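Local coordinates for CooJ (Rhodospirillum rubrum, PDB 6HK5), which is a nickel-binding metallochaperone, a histidine-rich dimer that probably helps supply nickel for the maturation of carbon monoxide dehydrogenase, at the interface of chains A and B. Sequence-based numbering; all coordinates share one arbitrary frame. Chains: chain A/B, CooJ.

The interface of chains A and B. Residues chain A 60-61, 64; chain B 26, 46-47, 49-50, 54.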
ATOM      1  N   SER A  60      -3.714 -18.362  -1.940  1.00 27.07           N
ATOM      2  CA  SER A  60      -2.393 -18.521  -2.542  0.66 29.23           C
ATOM      3  C   SER A  60      -1.339 -17.682  -1.827  1.00 30.85           C
ATOM      4  O   SER A  60      -0.170 -18.092  -1.750  1.00 23.99           O
ATOM      5  CB  SER A  60      -2.441 -18.156  -4.028  0.66 27.18           C
ATOM      6  OG  SER A  60      -2.562 -16.754  -4.203  0.66 22.00           O
ATOM      7  N   LEU A  61      -1.713 -16.501  -1.326  1.00 24.45           N
ATOM      8  CA  LEU A  61      -0.750 -15.706  -0.569  1.00 31.06           C
ATOM      9  C   LEU A  61      -0.434 -16.365   0.766  1.00 32.28           C
ATOM     10  O   LEU A  61       0.711 -16.317   1.240  1.00 29.24           O
ATOM     11  CB  LEU A  61      -1.278 -14.295  -0.343  1.00 34.98           C
ATOM     12  CG  LEU A  61      -0.867 -13.238  -1.359  1.00 40.51           C
ATOM     13  CD1 LEU A  61      -1.501 -11.905  -0.953  1.00 42.72           C
ATOM     14  CD2 LEU A  61       0.661 -13.138  -1.451  1.00 25.85           C
ATOM     15  N   VAL A  64       2.302 -18.855   0.219  1.00 25.03           N
ATOM     16  CA  VAL A  64       3.576 -18.142   0.233  1.00 24.56           C
ATOM     17  C   VAL A  64       4.033 -17.894   1.670  1.00 28.97           C
ATOM     18  O   VAL A  64       5.131 -18.302   2.069  1.00 29.73           O
ATOM     19  CB  VAL A  64       3.465 -16.824  -0.547  1.00 26.21           C
ATOM     20  CG1 VAL A  64       4.703 -15.988  -0.300  1.00 26.50           C
ATOM     21  CG2 VAL A  64       3.264 -17.083  -2.036  1.00 23.71           C
TER
ATOM     22  N   HIS B  26       0.379  -4.130  -3.828  1.00 28.45           N
ATOM     23  CA  HIS B  26       0.937  -5.346  -3.254  1.00 28.51           C
ATOM     24  C   HIS B  26       1.763  -6.124  -4.267  1.00 25.07           C
ATOM     25  O   HIS B  26       2.788  -6.728  -3.916  1.00 25.53           O
ATOM     26  CB  HIS B  26      -0.193  -6.214  -2.716  1.00 34.84           C
ATOM     27  CG  HIS B  26       0.204  -7.629  -2.481  1.00 37.16           C
ATOM     28  ND1 HIS B  26       0.752  -8.053  -1.290  1.00 39.24           N
ATOM     29  CD2 HIS B  26       0.117  -8.722  -3.274  1.00 33.59           C
ATOM     30  CE1 HIS B  26       0.995  -9.349  -1.362  1.00 42.97           C
ATOM     31  NE2 HIS B  26       0.625  -9.778  -2.557  1.00 46.16           N
ATOM     32  N   LEU B  46       5.104 -20.706  -5.868  1.00 32.52           N
ATOM     33  CA  LEU B  46       4.033 -20.173  -5.027  1.00 30.91           C
ATOM     34  C   LEU B  46       3.893 -18.661  -5.184  1.00 33.27           C
ATOM     35  O   LEU B  46       2.772 -18.134  -5.254  1.00 27.86           O
ATOM     36  CB  LEU B  46       4.294 -20.536  -3.567  1.00 27.34           C
ATOM     37  CG  LEU B  46       4.206 -22.023  -3.222  1.00 30.45           C
ATOM     38  CD1 LEU B  46       4.660 -22.253  -1.797  1.00 27.40           C
ATOM     39  CD2 LEU B  46       2.791 -22.547  -3.418  1.00 27.35           C
ATOM     40  N   ILE B  47       5.018 -17.946  -5.214  1.00 26.99           N
ATOM     41  CA  ILE B  47       4.970 -16.506  -5.436  1.00 27.72           C
ATOM     42  C   ILE B  47       4.339 -16.209  -6.785  1.00 25.18           C
ATOM     43  O   ILE B  47       3.396 -15.423  -6.884  1.00 26.80           O
ATOM     44  CB  ILE B  47       6.377 -15.891  -5.316  1.00 27.30           C
ATOM     45  CG1 ILE B  47       6.867 -15.981  -3.873  1.00 23.97           C
ATOM     46  CG2 ILE B  47       6.374 -14.448  -5.804  1.00 32.51           C
ATOM     47  CD1 ILE B  47       8.345 -15.653  -3.724  1.00 30.07           C
ATOM     48  N   ARG B  49       2.323 -18.071  -8.363  1.00 24.53           N
ATOM     49  CA  ARG B  49       0.905 -18.422  -8.304  1.00 28.92           C
ATOM     50  C   ARG B  49       0.107 -17.353  -7.571  1.00 22.49           C
ATOM     51  O   ARG B  49      -0.974 -16.965  -8.019  1.00 24.57           O
ATOM     52  CB  ARG B  49       0.690 -19.769  -7.623  1.00 24.98           C
ATOM     53  CG  ARG B  49      -0.798 -20.150  -7.558  1.00 27.24           C
ATOM     54  CD  ARG B  49      -1.375 -20.387  -8.965  1.00 31.98           C
ATOM     55  NE  ARG B  49      -2.136 -19.251  -9.483  1.00 32.12           N
ATOM     56  CZ  ARG B  49      -2.850 -19.291 -10.600  1.00 36.13           C
ATOM     57  NH1 ARG B  49      -2.892 -20.420 -11.302  1.00 33.17           N
ATOM     58  NH2 ARG B  49      -3.542 -18.218 -11.007  1.00 28.44           N
ATOM     59  N   ALA B  50       0.608 -16.904  -6.419  1.00 26.55           N
ATOM     60  CA  ALA B  50      -0.030 -15.792  -5.722  1.00 25.72           C
ATOM     61  C   ALA B  50      -0.164 -14.586  -6.631  1.00 28.24           C
ATOM     62  O   ALA B  50      -1.210 -13.929  -6.644  1.00 27.29           O
ATOM     63  CB  ALA B  50       0.757 -15.414  -4.463  1.00 21.62           C
HETATM   64  N   MSE B  54      -3.445 -12.513  -8.009  1.00 27.75           N
HETATM   65  CA  MSE B  54      -3.633 -11.066  -7.879  1.00 26.90           C
HETATM   66  C   MSE B  54      -4.074 -10.451  -9.202  1.00 29.01           C
HETATM   67  O   MSE B  54      -4.992  -9.620  -9.234  1.00 23.86           O
HETATM   68  CB  MSE B  54      -2.356 -10.360  -7.395  1.00 23.74           C
HETATM   69  CG  MSE B  54      -2.020 -10.477  -5.898  1.00 35.97           C
HETATM   70 SE   MSE B  54      -3.437 -10.129  -4.525  1.00 58.59          SE
HETATM   71  CE  MSE B  54      -4.618  -8.956  -5.395  1.00 53.92           C
TER
HETATM   72  O   HOH W   1       0.807 -19.497  -3.624  1.00 26.66           O
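The imidazole of B:His26 meets both methyls of A:Leu61 at its NE2–CE1 rim. A:Leu61 CD1 stands off one face of the ring, displaced past that rim and 3.4 Å from B:His26 NE2, while A:Leu61 CD2 lies beyond the edge, much nearer the ring plane, at 3.5 Å from B:His26 NE2. The selenium of selenomethionine B:Met54 lies on the same face as A:Leu61 CD1, by B:His26 CD2 (4.0 Å). With CG anti to the backbone N (chi1 163°), the imidazole extends toward A:Leu61, which comes from the opposite direction. A branched leucine suits this place because its second arm also reaches B:Ala50, A:Leu61 CD2 to B:Ala50 CB 3.8 Å. Cutting A:Leu61 back to an alanine would probably open a gap between B:His26 and B:Ala50 and strip the NE2–CE1 rim of its methyl packing.

Small residues let the two helices, 42-67 of A and 41-67 of B, pack closely: A:Ser60 CB rests 3.8 Å from B:Ala50 CA. CG1 of A:Val64 is anti to the backbone N (chi1 169°), which leaves CG2 anti to the carbonyl carbon and directed at the B backbone, 3.4 Å from B:Leu46 O and 3.8 Å from B:Ile47 CA. Valine suits this place because its short, beta-branched side chain lets a methyl lie close against that helix; it crosses the side chain of B:Ile47 at about a right angle. A water bridges the carbonyl oxygens A:Ser60 O and B:Leu46 O. Repeated by two-fold symmetry, this antiparallel packing in the N-terminal helical part of CooJ is part of the dimer interface and may steady B:His26, a nickel-binding residue.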